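Local coordinates for putative HAD family hydrolase (Streptomyces avermitilis, PDB 3MMZ), which is probably the HAD-type phosphatase domain of a longer protein whose other part probably has N-acylneuraminate cytidylyltransferase activity in sialic acid metabolism, at residues D11-Q23 with I48-L61. Sequence-based numbering, arbitrary orientation.
Sequences DIDAVVLDFDGTQ and IAALRKSGLTMLIL. With CA (calcium ion), chain M.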
loop_
_atom_site.group_PDB
_atom_site.type_symbol
_atom_site.label_atom_id
_atom_site.label_comp_id
_atom_site.label_asym_id
_atom_site.label_seq_id
_atom_site.Cartn_x
_atom_site.Cartn_y
_atom_site.Cartn_z
ATOM N N ASP D 11 -30.589 5.690 -17.390
ATOM C CA ASP D 11 -29.711 6.338 -18.364
ATOM C C ASP D 11 -29.310 5.434 -19.518
ATOM O O ASP D 11 -28.986 5.915 -20.607
ATOM C CB ASP D 11 -28.436 6.826 -17.669
ATOM C CG ASP D 11 -28.689 7.972 -16.708
ATOM O OD1 ASP D 11 -29.488 8.870 -17.032
ATOM O OD2 ASP D 11 -28.075 7.981 -15.624
ATOM N N ILE D 12 -29.308 4.127 -19.276
ATOM C CA ILE D 12 -28.699 3.199 -20.221
ATOM C C ILE D 12 -29.583 2.013 -20.587
ATOM O O ILE D 12 -30.390 1.558 -19.778
ATOM C CB ILE D 12 -27.333 2.662 -19.694
ATOM C CG1 ILE D 12 -27.511 1.927 -18.360
ATOM C CG2 ILE D 12 -26.297 3.808 -19.562
ATOM C CD1 ILE D 12 -26.321 1.046 -17.972
ATOM N N ASP D 13 -29.388 1.506 -21.801
ATOM C CA ASP D 13 -30.059 0.287 -22.261
ATOM C C ASP D 13 -29.089 -0.859 -22.531
ATOM O O ASP D 13 -29.508 -2.014 -22.656
ATOM C CB ASP D 13 -30.889 0.571 -23.514
ATOM C CG ASP D 13 -31.920 1.651 -23.294
ATOM O OD1 ASP D 13 -32.558 1.674 -22.219
ATOM O OD2 ASP D 13 -32.089 2.491 -24.196
ATOM N N ALA D 14 -27.795 -0.543 -22.607
ATOM C CA ALA D 14 -26.775 -1.530 -22.955
ATOM C C ALA D 14 -25.486 -1.332 -22.160
ATOM O O ALA D 14 -25.134 -0.202 -21.829
ATOM C CB ALA D 14 -26.464 -1.452 -24.433
ATOM N N VAL D 15 -24.784 -2.429 -21.885
ATOM C CA VAL D 15 -23.456 -2.382 -21.253
ATOM C C VAL D 15 -22.473 -3.180 -22.111
ATOM O O VAL D 15 -22.605 -4.407 -22.259
ATOM C CB VAL D 15 -23.464 -2.934 -19.797
ATOM C CG1 VAL D 15 -22.048 -3.032 -19.231
ATOM C CG2 VAL D 15 -24.318 -2.056 -18.886
ATOM N N VAL D 16 -21.495 -2.477 -22.675
ATOM C CA VAL D 16 -20.499 -3.098 -23.532
ATOM C C VAL D 16 -19.144 -3.060 -22.837
ATOM O O VAL D 16 -18.712 -2.003 -22.371
ATOM C CB VAL D 16 -20.430 -2.419 -24.922
ATOM C CG1 VAL D 16 -19.430 -3.148 -25.823
ATOM C CG2 VAL D 16 -21.818 -2.408 -25.585
ATOM N N LEU D 17 -18.491 -4.213 -22.761
ATOM C CA LEU D 17 -17.241 -4.339 -22.001
ATOM C C LEU D 17 -16.047 -4.705 -22.879
ATOM O O LEU D 17 -16.092 -5.664 -23.644
ATOM C CB LEU D 17 -17.395 -5.391 -20.886
ATOM C CG LEU D 17 -18.588 -5.259 -19.935
ATOM C CD1 LEU D 17 -18.725 -6.517 -19.081
ATOM C CD2 LEU D 17 -18.477 -4.033 -19.041
ATOM N N ASP D 18 -14.982 -3.917 -22.765
ATOM C CA ASP D 18 -13.664 -4.344 -23.190
ATOM C C ASP D 18 -13.225 -5.529 -22.303
ATOM O O ASP D 18 -13.800 -5.744 -21.237
ATOM C CB ASP D 18 -12.690 -3.170 -23.087
ATOM C CG ASP D 18 -11.258 -3.577 -23.345
ATOM O OD1 ASP D 18 -10.975 -4.164 -24.412
ATOM O OD2 ASP D 18 -10.417 -3.327 -22.468
ATOM N N PHE D 19 -12.237 -6.308 -22.744
ATOM C CA PHE D 19 -11.807 -7.480 -21.970
ATOM C C PHE D 19 -10.464 -7.305 -21.262
ATOM O O PHE D 19 -10.445 -7.015 -20.066
ATOM C CB PHE D 19 -11.824 -8.757 -22.814
ATOM C CG PHE D 19 -11.493 -10.005 -22.032
ATOM C CD1 PHE D 19 -12.406 -10.538 -21.120
ATOM C CD2 PHE D 19 -10.277 -10.646 -22.214
ATOM C CE1 PHE D 19 -12.109 -11.696 -20.403
ATOM C CE2 PHE D 19 -9.967 -11.805 -21.507
ATOM C CZ PHE D 19 -10.883 -12.328 -20.594
ATOM N N ASP D 20 -9.347 -7.459 -21.978
ATOM C CA ASP D 20 -8.031 -7.312 -21.332
ATOM C C ASP D 20 -7.854 -5.913 -20.747
ATOM O O ASP D 20 -8.043 -4.919 -21.438
ATOM C CB ASP D 20 -6.882 -7.620 -22.301
ATOM C CG ASP D 20 -6.869 -9.074 -22.749
ATOM O OD1 ASP D 20 -6.262 -9.919 -22.053
ATOM O OD2 ASP D 20 -7.459 -9.368 -23.810
ATOM N N GLY D 21 -7.514 -5.849 -19.460
ATOM C CA GLY D 21 -7.228 -4.574 -18.820
ATOM C C GLY D 21 -8.462 -3.954 -18.192
ATOM O O GLY D 21 -8.352 -3.008 -17.401
ATOM N N THR D 22 -9.623 -4.522 -18.524
ATOM C CA THR D 22 -10.918 -4.015 -18.061
ATOM C C THR D 22 -11.589 -5.047 -17.157
ATOM O O THR D 22 -11.967 -4.729 -16.027
ATOM C CB THR D 22 -11.820 -3.606 -19.263
ATOM O OG1 THR D 22 -11.233 -2.469 -19.911
ATOM C CG2 THR D 22 -13.252 -3.248 -18.814
ATOM N N GLN D 23 -11.716 -6.275 -17.662
ATOM C CA GLN D 23 -12.128 -7.428 -16.847
ATOM C C GLN D 23 -10.907 -8.191 -16.324
ATOM O O GLN D 23 -11.048 -9.172 -15.593
ATOM C CB GLN D 23 -12.999 -8.369 -17.681
ATOM C CG GLN D 23 -14.275 -7.730 -18.159
ATOM C CD GLN D 23 -15.105 -8.656 -19.033
ATOM O OE1 GLN D 23 -15.619 -9.675 -18.569
ATOM N NE2 GLN D 23 -15.217 -8.316 -20.309
ATOM N N ILE D 48 -22.042 -8.583 -13.590
ATOM C CA ILE D 48 -22.493 -8.806 -14.964
ATOM C C ILE D 48 -23.816 -9.587 -14.994
ATOM O O ILE D 48 -24.746 -9.223 -15.725
ATOM C CB ILE D 48 -21.379 -9.506 -15.784
ATOM C CG1 ILE D 48 -20.215 -8.528 -16.003
ATOM C CG2 ILE D 48 -21.917 -10.053 -17.112
ATOM C CD1 ILE D 48 -18.865 -9.170 -16.396
ATOM N N ALA D 49 -23.907 -10.652 -14.198
ATOM C CA ALA D 49 -25.140 -11.436 -14.144
ATOM C C ALA D 49 -26.308 -10.602 -13.622
ATOM O O ALA D 49 -27.439 -10.724 -14.120
ATOM C CB ALA D 49 -24.954 -12.707 -13.307
ATOM N N ALA D 50 -26.035 -9.747 -12.634
ATOM C CA ALA D 50 -27.057 -8.858 -12.081
ATOM C C ALA D 50 -27.538 -7.840 -13.114
ATOM O O ALA D 50 -28.740 -7.600 -13.226
ATOM C CB ALA D 50 -26.547 -8.154 -10.823
ATOM N N LEU D 51 -26.602 -7.257 -13.873
ATOM C CA LEU D 51 -26.952 -6.331 -14.953
ATOM C C LEU D 51 -27.788 -7.028 -16.043
ATOM O O LEU D 51 -28.814 -6.503 -16.486
ATOM C CB LEU D 51 -25.689 -5.668 -15.544
ATOM C CG LEU D 51 -24.921 -4.737 -14.596
ATOM C CD1 LEU D 51 -23.523 -4.422 -15.122
ATOM C CD2 LEU D 51 -25.709 -3.444 -14.347
ATOM N N ARG D 52 -27.360 -8.224 -16.436
ATOM C CA ARG D 52 -28.083 -9.024 -17.424
ATOM C C ARG D 52 -29.502 -9.354 -16.954
ATOM O O ARG D 52 -30.456 -9.210 -17.717
ATOM C CB ARG D 52 -27.298 -10.299 -17.753
ATOM C CG ARG D 52 -28.019 -11.239 -18.723
ATOM C CD ARG D 52 -27.188 -12.472 -19.049
ATOM N NE ARG D 52 -26.594 -13.089 -17.862
ATOM C CZ ARG D 52 -27.201 -13.975 -17.072
ATOM N NH1 ARG D 52 -28.446 -14.376 -17.325
ATOM N NH2 ARG D 52 -26.558 -14.468 -16.017
ATOM N N LYS D 53 -29.640 -9.781 -15.697
ATOM C CA LYS D 53 -30.952 -10.088 -15.115
ATOM C C LYS D 53 -31.879 -8.876 -15.072
ATOM O O LYS D 53 -33.102 -9.031 -15.118
ATOM C CB LYS D 53 -30.808 -10.683 -13.717
ATOM C CG LYS D 53 -30.392 -12.144 -13.710
ATOM C CD LYS D 53 -30.020 -12.591 -12.307
ATOM C CE LYS D 53 -29.805 -14.100 -12.222
ATOM N NZ LYS D 53 -28.573 -14.521 -12.950
ATOM N N SER D 54 -31.294 -7.682 -14.994
ATOM C CA SER D 54 -32.056 -6.438 -14.993
ATOM C C SER D 54 -32.585 -6.059 -16.390
ATOM O O SER D 54 -33.308 -5.068 -16.538
ATOM C CB SER D 54 -31.229 -5.297 -14.382
ATOM O OG SER D 54 -30.324 -4.735 -15.319
ATOM N N GLY D 55 -32.225 -6.836 -17.409
ATOM C CA GLY D 55 -32.741 -6.612 -18.764
ATOM C C GLY D 55 -31.863 -5.745 -19.652
ATOM O O GLY D 55 -32.267 -5.366 -20.753
ATOM N N LEU D 56 -30.661 -5.423 -19.181
ATOM C CA LEU D 56 -29.720 -4.658 -19.988
ATOM C C LEU D 56 -29.130 -5.537 -21.078
ATOM O O LEU D 56 -28.821 -6.704 -20.839
ATOM C CB LEU D 56 -28.599 -4.090 -19.118
ATOM C CG LEU D 56 -28.969 -2.905 -18.231
ATOM C CD1 LEU D 56 -27.918 -2.727 -17.150
ATOM C CD2 LEU D 56 -29.103 -1.633 -19.061
ATOM N N THR D 57 -28.989 -4.980 -22.276
ATOM C CA THR D 57 -28.332 -5.696 -23.365
ATOM C C THR D 57 -26.809 -5.667 -23.168
ATOM O O THR D 57 -26.211 -4.592 -23.080
ATOM C CB THR D 57 -28.734 -5.118 -24.738
ATOM O OG1 THR D 57 -30.166 -5.058 -24.829
ATOM C CG2 THR D 57 -28.195 -5.989 -25.860
HETATM N N MSE D 58 -26.204 -6.851 -23.090
HETATM C CA MSE D 58 -24.786 -7.005 -22.748
HETATM C C MSE D 58 -23.947 -7.381 -23.960
HETATM O O MSE D 58 -24.461 -7.951 -24.932
HETATM C CB MSE D 58 -24.593 -8.091 -21.684
HETATM C CG MSE D 58 -25.601 -8.086 -20.548
HETATM SE SE MSE D 58 -25.368 -6.559 -19.350
HETATM C CE MSE D 58 -23.524 -6.809 -18.766
ATOM N N LEU D 59 -22.652 -7.077 -23.888
ATOM C CA LEU D 59 -21.718 -7.412 -24.958
ATOM C C LEU D 59 -20.286 -7.266 -24.491
ATOM O O LEU D 59 -19.944 -6.274 -23.853
ATOM C CB LEU D 59 -21.935 -6.507 -26.174
ATOM C CG LEU D 59 -21.082 -6.801 -27.419
ATOM C CD1 LEU D 59 -21.459 -8.131 -28.055
ATOM C CD2 LEU D 59 -21.167 -5.671 -28.430
ATOM N N ILE D 60 -19.458 -8.253 -24.824
ATOM C CA ILE D 60 -18.014 -8.120 -24.711
ATOM C C ILE D 60 -17.432 -7.874 -26.098
ATOM O O ILE D 60 -17.693 -8.635 -27.038
ATOM C CB ILE D 60 -17.376 -9.368 -24.074
ATOM C CG1 ILE D 60 -17.814 -9.472 -22.608
ATOM C CG2 ILE D 60 -15.866 -9.307 -24.191
ATOM C CD1 ILE D 60 -17.460 -10.782 -21.936
ATOM N N LEU D 61 -16.645 -6.807 -26.203
ATOM C CA LEU D 61 -16.053 -6.365 -27.458
ATOM C C LEU D 61 -14.530 -6.395 -27.344
ATOM O O LEU D 61 -13.974 -5.805 -26.424
ATOM C CB LEU D 61 -16.534 -4.942 -27.761
ATOM C CG LEU D 61 -16.137 -4.252 -29.066
ATOM C CD1 LEU D 61 -16.745 -4.975 -30.260
ATOM C CD2 LEU D 61 -16.607 -2.813 -29.042
HETATM CA CA CA M . -8.066 -3.355 -23.131
HETATM O O HOH W 1 -7.926 -5.066 -24.803
HETATM O O HOH W 2 -5.773 -3.522 -22.678
HETATM O O HOH W 3 -8.460 -1.681 -24.727
#
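Val15 and selenomethionine Met58 are paired neighbours on the adjacent parallel strands 14-17 and 57-61 and project from the same face of the sheet. The Met58 chain bends at chi2 and chi3 (-70° and -58°), which turns CE back over Val15, 4.0 Å from its CB; the unbranched, flexible chain can fold this way. Both belong to the sheet face shared with Leu17 and Ile60, against which helix 42-53 packs: Leu17 CD1 meets Ile48 CD1 at 3.8 Å. On the other face Val16 runs alongside Leu59, and its CG1, anti to the backbone N (chi1 -177°), also reaches Leu61 CB; Trp94 of helix 87-98 covers Val16 and Leu59. Leu56, just before its strand, sends its two methyls across Ile12 and Val15, closing the apolar layer where the strands begin.

Between the backbones, Val15 and Leu17 each donate to and accept from strand 57-61. Leu17 N to Leu59 O is short at 2.7 Å, whereas Leu59 N to Val15 O is weak. Past the strand, Gln23 lays its amide against Ile60, NE2 lying 3.7 Å from CG1, and gives an N-H to Asp18 O at 3.1 Å. That bond is straight and in the amide plane, though it arrives above the carbonyl plane.

Asp18 OD2 binds calcium at 2.4 Å and accepts from Thr22 OG1 on its anti lone pair, a second-shell grip that fixes the carboxylate's rotation. Asp20 supplies its backbone O to the ion, Asn110 and three waters complete the shell, and Gly21 takes the positive phi of the turn. Apolar packing and backbone pairing thus hold the strand whose end presents the metal ligands, consistent with the DxDx(T/V) motif of HAD phosphatases, which normally use magnesium.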